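SYE1 (Shewanella oneidensis, PDB 4AWT) binds flavin mononucleotide and, as an Old Yellow Enzyme relative, probably reduces activated carbon-carbon double bonds with electrons from NADH or NADPH. Local coordinates at residues I97-W102 against A173-I178; A166-M171 against V222-A227; I178-A183 against V230-A235. The protein carries 1 engineered substitution. All coordinates share one frame; numbering follows the deposited sequence.

Contacts 1 and 3 are core: they join strands 96-102, 177-181 and 230-234, the third to fifth of the eight in a TIM barrel. Strand 177-181 is flanked by 96-102 in the former and by 230-234 in the latter, and the two contacts share I178. Both join ladder bonds to polar side chains, Q100 and R233, that reach the flavin. Contact 2 is partly buried, farther from the chain's centre, and purely apolar: there helices 153-172 and 212-225, which precede strands 177-181 and 230-234, touch in the outer layer. I178 ties the layers together, its CG2 against A170 and its CG1 near I225 CD1, at 3.8 Å.

Contact 1: I97-W102 against A173-I178; sequences IFAQLW and AGFDGI. With FMN (flavin mononucleotide), chain B.
F98 lays its ring flat on G177, and F175 takes A99 CB over the centre of its own. G177 CA stands 3.5 Å from the F98 ring centroid and 2° off the normal; a side chain at G177 would run into this ring. On the sheet's other face A99 CB lies 3.5 Å from the F175 centroid. F175 CG is anti to the carbonyl carbon (chi1 -71°), beside the backbone N; of its ring, CE1 meets I97 CG1 and the edge faces I97 O. D176 grips I97 twice: its N donates to I97 O at 2.8 Å, nearly along the C=O axis, and its OD2 accepts I97 N through the anti lone pair at 2.9 Å. Farther on, A99 N bonds to G177 O at 3.0 Å, and L101 crosses I178 at about a right angle. Between A99 and L101, Q100 points away from 173-178 and reaches the flavin, OE1 taking N3-H and NE2 donating to O2 at 2.8 Å, while E179 takes a second hydrogen of NE2. With H91 also bonded to OD2, the D176 carboxylate is probably charged, and the paired amide bonds of Q100 match donor to acceptor on the flavin's pyrimidine edge.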
loop_
_atom_site.group_PDB
_atom_site.type_symbol
_atom_site.label_atom_id
_atom_site.label_comp_id
_atom_site.label_asym_id
_atom_site.label_seq_id
_atom_site.Cartn_x
_atom_site.Cartn_y
_atom_site.Cartn_z
ATOM N N ILE A 97 -8.909 -9.868 3.123
ATOM C CA ILE A 97 -8.320 -8.579 3.426
ATOM C C ILE A 97 -6.863 -8.758 3.861
ATOM O O ILE A 97 -6.550 -9.588 4.723
ATOM C CB ILE A 97 -9.144 -7.815 4.453
ATOM C CG1 ILE A 97 -8.546 -6.423 4.707
ATOM C CG2 ILE A 97 -9.381 -8.573 5.746
ATOM C CD1 ILE A 97 -9.436 -5.465 5.487
ATOM N N PHE A 98 -5.995 -7.972 3.233
ATOM C CA PHE A 98 -4.572 -7.922 3.564
ATOM C C PHE A 98 -4.267 -6.601 4.244
ATOM O O PHE A 98 -4.859 -5.577 3.900
ATOM C CB PHE A 98 -3.693 -8.073 2.327
ATOM C CG PHE A 98 -3.440 -9.490 1.842
ATOM C CD1 PHE A 98 -4.396 -10.494 1.907
ATOM C CD2 PHE A 98 -2.200 -9.805 1.290
ATOM C CE1 PHE A 98 -4.120 -11.770 1.440
ATOM C CE2 PHE A 98 -1.929 -11.083 0.823
ATOM C CZ PHE A 98 -2.883 -12.060 0.887
ATOM N N ALA A 99 -3.319 -6.602 5.182
ATOM C CA ALA A 99 -2.862 -5.399 5.845
ATOM C C ALA A 99 -1.658 -4.822 5.114
ATOM O O ALA A 99 -0.674 -5.537 4.933
ATOM C CB ALA A 99 -2.446 -5.672 7.285
ATOM N N GLN A 100 -1.694 -3.545 4.749
ATOM C CA GLN A 100 -0.541 -2.919 4.106
ATOM C C GLN A 100 0.424 -2.402 5.171
ATOM O O GLN A 100 0.188 -1.401 5.818
ATOM C CB GLN A 100 -0.917 -1.793 3.158
ATOM C CG GLN A 100 0.348 -1.347 2.430
ATOM C CD GLN A 100 0.177 -0.123 1.604
ATOM O OE1 GLN A 100 -0.148 0.964 2.119
ATOM N NE2 GLN A 100 0.452 -0.232 0.311
ATOM N N LEU A 101 1.553 -3.113 5.346
ATOM C CA LEU A 101 2.544 -2.734 6.351
ATOM C C LEU A 101 3.371 -1.568 5.838
ATOM O O LEU A 101 3.976 -1.650 4.763
ATOM C CB LEU A 101 3.436 -3.919 6.671
ATOM C CG LEU A 101 2.733 -5.193 7.093
ATOM C CD1 LEU A 101 3.772 -6.251 7.470
ATOM C CD2 LEU A 101 1.762 -4.965 8.238
ATOM N N TRP A 102 3.419 -0.500 6.637
ATOM C CA TRP A 102 3.943 0.781 6.177
ATOM C C TRP A 102 5.136 1.248 7.020
ATOM O O TRP A 102 5.054 1.311 8.248
ATOM C CB TRP A 102 2.864 1.856 6.255
ATOM C CG TRP A 102 2.981 2.984 5.292
ATOM C CD1 TRP A 102 3.845 3.188 4.260
ATOM C CD2 TRP A 102 2.064 4.079 5.270
ATOM N NE1 TRP A 102 3.512 4.344 3.592
ATOM C CE2 TRP A 102 2.416 4.890 4.178
ATOM C CE3 TRP A 102 0.956 4.424 6.054
ATOM C CZ2 TRP A 102 1.677 6.031 3.856
ATOM C CZ3 TRP A 102 0.240 5.550 5.703
ATOM C CH2 TRP A 102 0.592 6.315 4.653
ATOM N N ALA A 173 -4.532 -10.103 14.220
ATOM C CA ALA A 173 -5.679 -9.259 13.934
ATOM C C ALA A 173 -6.653 -9.896 12.946
ATOM O O ALA A 173 -7.682 -9.284 12.658
ATOM C CB ALA A 173 -5.252 -7.936 13.414
ATOM N N GLY A 174 -6.352 -11.073 12.433
ATOM C CA GLY A 174 -7.247 -11.779 11.534
ATOM C C GLY A 174 -7.139 -11.412 10.083
ATOM O O GLY A 174 -7.988 -11.804 9.298
ATOM N N PHE A 175 -6.106 -10.673 9.689
ATOM C CA PHE A 175 -5.891 -10.474 8.262
ATOM C C PHE A 175 -5.548 -11.778 7.579
ATOM O O PHE A 175 -4.953 -12.683 8.168
ATOM C CB PHE A 175 -4.771 -9.450 8.008
ATOM C CG PHE A 175 -5.147 -8.026 8.346
ATOM C CD1 PHE A 175 -5.820 -7.256 7.406
ATOM C CD2 PHE A 175 -4.819 -7.448 9.541
ATOM C CE1 PHE A 175 -6.140 -5.928 7.668
ATOM C CE2 PHE A 175 -5.119 -6.107 9.799
ATOM C CZ PHE A 175 -5.771 -5.356 8.852
ATOM N N ASP A 176 -5.878 -11.860 6.290
ATOM C CA ASP A 176 -5.523 -12.995 5.480
ATOM C C ASP A 176 -4.101 -12.968 4.970
ATOM O O ASP A 176 -3.586 -13.990 4.514
ATOM C CB ASP A 176 -6.516 -13.084 4.303
ATOM C CG ASP A 176 -7.930 -13.257 4.810
ATOM O OD1 ASP A 176 -8.191 -14.299 5.420
ATOM O OD2 ASP A 176 -8.741 -12.327 4.612
ATOM N N GLY A 177 -3.470 -11.841 5.026
ATOM C CA GLY A 177 -2.113 -11.648 4.534
ATOM C C GLY A 177 -1.689 -10.232 4.773
ATOM O O GLY A 177 -2.429 -9.424 5.368
ATOM N N ILE A 178 -0.478 -9.915 4.305
ATOM C CA ILE A 178 0.044 -8.572 4.361
ATOM C C ILE A 178 0.518 -8.151 2.974
ATOM O O ILE A 178 0.926 -8.987 2.178
ATOM C CB ILE A 178 1.163 -8.403 5.411
ATOM C CG1 ILE A 178 2.448 -9.149 5.073
ATOM C CG2 ILE A 178 0.622 -8.795 6.770
ATOM C CD1 ILE A 178 3.443 -8.436 4.189
HETATM N N1 FMN B . -1.428 3.805 -1.736
HETATM C C2 FMN B . -0.828 3.006 -0.861
HETATM O O2 FMN B . -0.040 2.093 -1.224
HETATM N N3 FMN B . -1.062 3.161 0.498
HETATM C C4 FMN B . -1.910 4.128 1.012
HETATM O O4 FMN B . -2.145 4.129 2.249
HETATM C C4A FMN B . -2.442 5.026 0.090
HETATM N N5 FMN B . -3.231 6.092 0.520
HETATM C C5A FMN B . -4.083 6.700 -0.441
HETATM C C6 FMN B . -5.067 7.565 -0.030
HETATM C C7 FMN B . -5.957 8.173 -0.948
HETATM C C7M FMN B . -7.089 9.013 -0.407
HETATM C C8 FMN B . -5.783 7.921 -2.275
HETATM C C8M FMN B . -6.710 8.504 -3.323
HETATM C C9 FMN B . -4.768 7.045 -2.710
HETATM C C9A FMN B . -3.914 6.418 -1.801
HETATM N N10 FMN B . -2.937 5.493 -2.226
HETATM C C10 FMN B . -2.252 4.756 -1.279
HETATM C "C1'" FMN B . -2.824 5.171 -3.651
HETATM C "C2'" FMN B . -3.944 4.245 -4.160
HETATM O "O2'" FMN B . -3.799 2.941 -3.624
HETATM C "C3'" FMN B . -3.930 4.091 -5.668
HETATM O "O3'" FMN B . -2.770 3.411 -6.124
HETATM C "C4'" FMN B . -4.079 5.405 -6.457
HETATM O "O4'" FMN B . -5.097 6.231 -5.915
HETATM C "C5'" FMN B . -4.260 5.172 -7.944
HETATM O "O5'" FMN B . -5.469 4.445 -8.219
HETATM P P FMN B . -6.791 5.245 -8.690
HETATM O O1P FMN B . -7.238 6.066 -7.506
HETATM O O2P FMN B . -6.401 6.109 -9.869
HETATM O O3P FMN B . -7.752 4.135 -9.036
#

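Contact 2: A166-M171 against V222-A227; sequences AALNAM and VDAIGA
A167 meets I225 first, its CB 4.0 Å from I225 CG2, and the same methyl approaches A167 O. One residue on, L168 begins off to one side, but its CD2 swings back to the other helix, lying 3.7 Å from A224 O and 4.1 Å from A224 CB. L168 and I225 slide past each other in opposite directions, CD2 touching CG2 at 4.0 Å. A turn beyond A167 comes M171, which crosses I225 at about a right angle. Its CG makes the closest approach of the contact, 3.6 Å to I225 CG2. The chain then bends at chi2 (-55°) and chi3, and CE ends 4.0 Å from I225 CD1. I225 carries most of the contact: its CG2 rests among A167, L168 and M171, while CG1 lies between the backbone N and the carbonyl carbon (chi1 71°), and with chi2 anti CD1 ends near M171 CE. Just after I225 the chain leaves the helix at G226, whose positive phi suits a glycine. On the same helix pair, D223 forms a salt bridge with R164. Neighbouring helices meeting in this way against the outside of a parallel sheet belong to the outer layer of the TIM barrel.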
loop_
_atom_site.group_PDB
_atom_site.type_symbol
_atom_site.label_atom_id
_atom_site.label_comp_id
_atom_site.label_asym_id
_atom_site.label_seq_id
_atom_site.Cartn_x
_atom_site.Cartn_y
_atom_site.Cartn_z
ATOM N N ALA A 166 5.184 -6.954 12.784
ATOM C CA ALA A 166 3.944 -6.400 12.267
ATOM C C ALA A 166 3.181 -7.435 11.456
ATOM O O ALA A 166 1.957 -7.467 11.480
ATOM C CB ALA A 166 4.196 -5.176 11.425
ATOM N N ALA A 167 3.903 -8.308 10.727
ATOM C CA ALA A 167 3.242 -9.369 9.987
ATOM C C ALA A 167 2.542 -10.334 10.927
ATOM O O ALA A 167 1.406 -10.765 10.701
ATOM C CB ALA A 167 4.234 -10.070 9.098
ATOM N N LEU A 168 3.227 -10.729 12.032
ATOM C CA LEU A 168 2.606 -11.577 13.018
ATOM C C LEU A 168 1.404 -10.870 13.640
ATOM O O LEU A 168 0.359 -11.501 13.881
ATOM C CB LEU A 168 3.612 -11.960 14.110
ATOM C CG LEU A 168 4.774 -12.810 13.611
ATOM C CD1 LEU A 168 5.751 -12.987 14.798
ATOM C CD2 LEU A 168 4.327 -14.133 13.084
ATOM N N ASN A 169 1.531 -9.578 13.912
ATOM C CA ASN A 169 0.429 -8.820 14.487
ATOM C C ASN A 169 -0.769 -8.805 13.521
ATOM O O ASN A 169 -1.918 -8.899 13.965
ATOM C CB ASN A 169 0.876 -7.412 14.772
ATOM C CG ASN A 169 1.915 -7.308 15.870
ATOM O OD1 ASN A 169 2.179 -8.291 16.588
ATOM N ND2 ASN A 169 2.467 -6.132 16.005
ATOM N N ALA A 170 -0.498 -8.679 12.233
ATOM C CA ALA A 170 -1.585 -8.706 11.253
ATOM C C ALA A 170 -2.311 -10.040 11.282
ATOM O O ALA A 170 -3.533 -10.100 11.181
ATOM C CB ALA A 170 -1.039 -8.434 9.865
ATOM N N MET A 171 -1.578 -11.143 11.445
ATOM C CA MET A 171 -2.218 -12.436 11.543
ATOM C C MET A 171 -3.044 -12.515 12.822
ATOM O O MET A 171 -4.167 -13.046 12.807
ATOM C CB MET A 171 -1.233 -13.585 11.442
ATOM C CG MET A 171 -0.469 -13.663 10.125
ATOM S SD MET A 171 -1.489 -13.725 8.639
ATOM C CE MET A 171 -1.621 -12.023 8.201
ATOM N N VAL A 222 8.225 -13.473 4.821
ATOM C CA VAL A 222 7.916 -14.834 4.426
ATOM C C VAL A 222 8.217 -15.796 5.535
ATOM O O VAL A 222 7.455 -16.747 5.787
ATOM C CB VAL A 222 8.697 -15.156 3.138
ATOM C CG1 VAL A 222 8.668 -16.646 2.854
ATOM C CG2 VAL A 222 8.172 -14.352 1.962
ATOM N N ASP A 223 9.371 -15.612 6.199
ATOM C CA ASP A 223 9.676 -16.528 7.325
ATOM C C ASP A 223 8.632 -16.450 8.406
ATOM O O ASP A 223 8.305 -17.457 9.019
ATOM C CB ASP A 223 11.050 -16.143 7.875
ATOM C CG ASP A 223 11.651 -17.102 8.825
ATOM O OD1 ASP A 223 11.815 -18.269 8.395
ATOM O OD2 ASP A 223 12.021 -16.724 9.962
ATOM N N ALA A 224 8.089 -15.273 8.651
ATOM C CA ALA A 224 7.119 -15.119 9.725
ATOM C C ALA A 224 5.782 -15.747 9.396
ATOM O O ALA A 224 5.197 -16.396 10.254
ATOM C CB ALA A 224 6.957 -13.629 10.024
ATOM N N ILE A 225 5.228 -15.493 8.194
ATOM C CA ILE A 225 3.837 -15.837 7.932
ATOM C C ILE A 225 3.605 -16.656 6.708
ATOM O O ILE A 225 2.474 -17.063 6.460
ATOM C CB ILE A 225 2.890 -14.602 7.948
ATOM C CG1 ILE A 225 3.100 -13.698 6.722
ATOM C CG2 ILE A 225 3.049 -13.861 9.253
ATOM C CD1 ILE A 225 2.026 -12.641 6.625
ATOM N N GLY A 226 4.632 -16.939 5.910
ATOM C CA GLY A 226 4.483 -17.752 4.726
ATOM C C GLY A 226 4.326 -16.919 3.458
ATOM O O GLY A 226 3.620 -15.907 3.454
ATOM N N ALA A 227 4.961 -17.368 2.379
ATOM C CA ALA A 227 4.940 -16.603 1.126
ATOM C C ALA A 227 3.544 -16.454 0.576
ATOM O O ALA A 227 3.252 -15.442 -0.079
ATOM C CB ALA A 227 5.846 -17.319 0.125
#

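Contact 3: I178-A183 against V230-A235. With FMN (flavin mononucleotide), chain B.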
loop_
_atom_site.group_PDB
_atom_site.type_symbol
_atom_site.label_atom_id
_atom_site.label_comp_id
_atom_site.label_asym_id
_atom_site.label_seq_id
_atom_site.Cartn_x
_atom_site.Cartn_y
_atom_site.Cartn_z
ATOM N N ILE A 178 -0.478 -9.915 4.305
ATOM C CA ILE A 178 0.044 -8.572 4.361
ATOM C C ILE A 178 0.518 -8.151 2.974
ATOM O O ILE A 178 0.926 -8.987 2.178
ATOM C CB ILE A 178 1.163 -8.403 5.411
ATOM C CG1 ILE A 178 2.448 -9.149 5.073
ATOM C CG2 ILE A 178 0.622 -8.795 6.770
ATOM C CD1 ILE A 178 3.443 -8.436 4.189
ATOM N N GLU A 179 0.503 -6.847 2.751
ATOM C CA GLU A 179 1.122 -6.231 1.596
ATOM C C GLU A 179 2.239 -5.361 2.102
ATOM O O GLU A 179 2.040 -4.446 2.918
ATOM C CB GLU A 179 0.134 -5.371 0.807
ATOM C CG GLU A 179 0.765 -4.788 -0.449
ATOM C CD GLU A 179 -0.184 -3.906 -1.239
ATOM O OE1 GLU A 179 -1.010 -4.503 -2.006
ATOM O OE2 GLU A 179 -0.121 -2.675 -1.107
ATOM N N LEU A 180 3.465 -5.596 1.613
ATOM C CA LEU A 180 4.576 -4.713 1.944
ATOM C C LEU A 180 4.513 -3.481 1.069
ATOM O O LEU A 180 4.614 -3.570 -0.152
ATOM C CB LEU A 180 5.880 -5.446 1.698
ATOM C CG LEU A 180 7.148 -4.630 1.927
ATOM C CD1 LEU A 180 7.219 -4.147 3.380
ATOM C CD2 LEU A 180 8.372 -5.443 1.542
ATOM N N HIS A 181 4.386 -2.306 1.682
ATOM C CA HIS A 181 4.406 -1.060 0.906
ATOM C C HIS A 181 5.871 -0.753 0.571
ATOM O O HIS A 181 6.596 -0.214 1.408
ATOM C CB HIS A 181 3.781 0.089 1.662
ATOM C CG HIS A 181 3.439 1.255 0.793
ATOM N ND1 HIS A 181 3.912 1.386 -0.465
ATOM C CD2 HIS A 181 2.585 2.279 1.071
ATOM C CE1 HIS A 181 3.371 2.490 -0.942
ATOM N NE2 HIS A 181 2.562 3.047 -0.064
ATOM N N ALA A 182 6.309 -1.095 -0.623
ATOM C CA ALA A 182 7.624 -0.791 -1.122
ATOM C C ALA A 182 7.560 0.187 -2.284
ATOM O O ALA A 182 8.487 0.262 -3.097
ATOM C CB ALA A 182 8.381 -2.074 -1.490
ATOM N N ALA A 183 6.519 1.003 -2.290
ATOM C CA ALA A 183 6.152 1.890 -3.383
ATOM C C ALA A 183 6.072 3.332 -2.891
ATOM O O ALA A 183 6.385 3.655 -1.751
ATOM C CB ALA A 183 4.848 1.389 -4.009
ATOM N N VAL A 230 2.032 -13.127 1.653
ATOM C CA VAL A 230 2.832 -11.923 1.485
ATOM C C VAL A 230 2.671 -11.413 0.056
ATOM O O VAL A 230 3.050 -12.079 -0.900
ATOM C CB VAL A 230 4.305 -12.166 1.781
ATOM C CG1 VAL A 230 5.158 -10.947 1.449
ATOM C CG2 VAL A 230 4.501 -12.564 3.249
ATOM N N GLY A 231 2.161 -10.174 -0.065
ATOM C CA GLY A 231 2.198 -9.422 -1.317
ATOM C C GLY A 231 3.142 -8.250 -1.149
ATOM O O GLY A 231 3.479 -7.863 -0.026
ATOM N N VAL A 232 3.560 -7.650 -2.274
ATOM C CA VAL A 232 4.438 -6.509 -2.256
ATOM C C VAL A 232 3.933 -5.484 -3.264
ATOM O O VAL A 232 3.567 -5.863 -4.375
ATOM C CB VAL A 232 5.891 -6.889 -2.565
ATOM C CG1 VAL A 232 6.803 -5.671 -2.635
ATOM C CG2 VAL A 232 6.413 -7.891 -1.544
ATOM N N ARG A 233 3.984 -4.204 -2.900
ATOM C CA ARG A 233 3.631 -3.108 -3.784
ATOM C C ARG A 233 4.892 -2.360 -4.205
ATOM O O ARG A 233 5.718 -1.990 -3.369
ATOM C CB ARG A 233 2.650 -2.153 -3.111
ATOM C CG ARG A 233 1.858 -1.358 -4.144
ATOM C CD ARG A 233 0.732 -0.535 -3.558
ATOM N NE ARG A 233 -0.248 -0.252 -4.600
ATOM C CZ ARG A 233 -1.140 0.725 -4.622
ATOM N NH1 ARG A 233 -1.106 1.711 -3.778
ATOM N NH2 ARG A 233 -2.061 0.726 -5.591
ATOM N N LEU A 234 5.003 -2.116 -5.527
ATOM C CA LEU A 234 6.096 -1.382 -6.148
ATOM C C LEU A 234 5.544 -0.257 -7.017
ATOM O O LEU A 234 4.422 -0.352 -7.528
ATOM C CB LEU A 234 6.989 -2.283 -7.027
ATOM C CG LEU A 234 7.692 -3.417 -6.292
ATOM C CD1 LEU A 234 8.471 -4.244 -7.317
ATOM C CD2 LEU A 234 8.628 -2.927 -5.187
ATOM N N ALA A 235 6.361 0.770 -7.229
ATOM C CA ALA A 235 6.042 1.897 -8.092
ATOM C C ALA A 235 7.218 2.174 -9.005
ATOM O O ALA A 235 8.071 3.020 -8.718
ATOM C CB ALA A 235 5.704 3.112 -7.291
HETATM N N1 FMN B . -1.428 3.805 -1.736
HETATM C C2 FMN B . -0.828 3.006 -0.861
HETATM O O2 FMN B . -0.040 2.093 -1.224
HETATM N N3 FMN B . -1.062 3.161 0.498
HETATM C C4 FMN B . -1.910 4.128 1.012
HETATM O O4 FMN B . -2.145 4.129 2.249
HETATM C C4A FMN B . -2.442 5.026 0.090
HETATM N N5 FMN B . -3.231 6.092 0.520
HETATM C C5A FMN B . -4.083 6.700 -0.441
HETATM C C6 FMN B . -5.067 7.565 -0.030
HETATM C C7 FMN B . -5.957 8.173 -0.948
HETATM C C7M FMN B . -7.089 9.013 -0.407
HETATM C C8 FMN B . -5.783 7.921 -2.275
HETATM C C8M FMN B . -6.710 8.504 -3.323
HETATM C C9 FMN B . -4.768 7.045 -2.710
HETATM C C9A FMN B . -3.914 6.418 -1.801
HETATM N N10 FMN B . -2.937 5.493 -2.226
HETATM C C10 FMN B . -2.252 4.756 -1.279
HETATM C "C1'" FMN B . -2.824 5.171 -3.651
HETATM C "C2'" FMN B . -3.944 4.245 -4.160
HETATM O "O2'" FMN B . -3.799 2.941 -3.624
HETATM C "C3'" FMN B . -3.930 4.091 -5.668
HETATM O "O3'" FMN B . -2.770 3.411 -6.124
HETATM C "C4'" FMN B . -4.079 5.405 -6.457
HETATM O "O4'" FMN B . -5.097 6.231 -5.915
HETATM C "C5'" FMN B . -4.260 5.172 -7.944
HETATM O "O5'" FMN B . -5.469 4.445 -8.219
HETATM P P FMN B . -6.791 5.245 -8.690
HETATM O O1P FMN B . -7.238 6.066 -7.506
HETATM O O2P FMN B . -6.401 6.109 -9.869
HETATM O O3P FMN B . -7.752 4.135 -9.036
HETATM O O HOH W 1 8.783 0.966 -5.778
#
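R233 reaches past E179 to the flavin. Its CB lies 3.5 Å from E179 OE2, its CG touches A183 CB, and its CD meets E179 OE2 again at 3.4 Å. R233 NE comes within 4.3 Å of E179 OE2, but the oxygen stands well out of the guanidinium plane, so the charges are near without a salt bridge; E179 OE1 bonds Y266 and H268. With CG anti to the backbone N (chi1 -157°) and the chain extended to NE, the guanidinium is carried past the carboxylate: CZ lies 3.5 Å from flavin O3', NH1 donates to flavin O2 at 2.8 Å and to ribityl O2' at 3.0 Å, and NH2 bonds O3' at 2.8 Å. A methionine in its place would probably leave O2, O2' and O3' without these donors and the buried E179 without a nearby positive charge. On the paired strand, H181 has O2 over one ring face, and its ND1 accepts A183 N at 3.2 Å. The parallel strands bond through G231 N, L180 N, R233 N and A182 N. E179, H181 and R233 face the barrel interior, whereas L180 packs on helix 212-225 and V232 and L234 on helix 248-261.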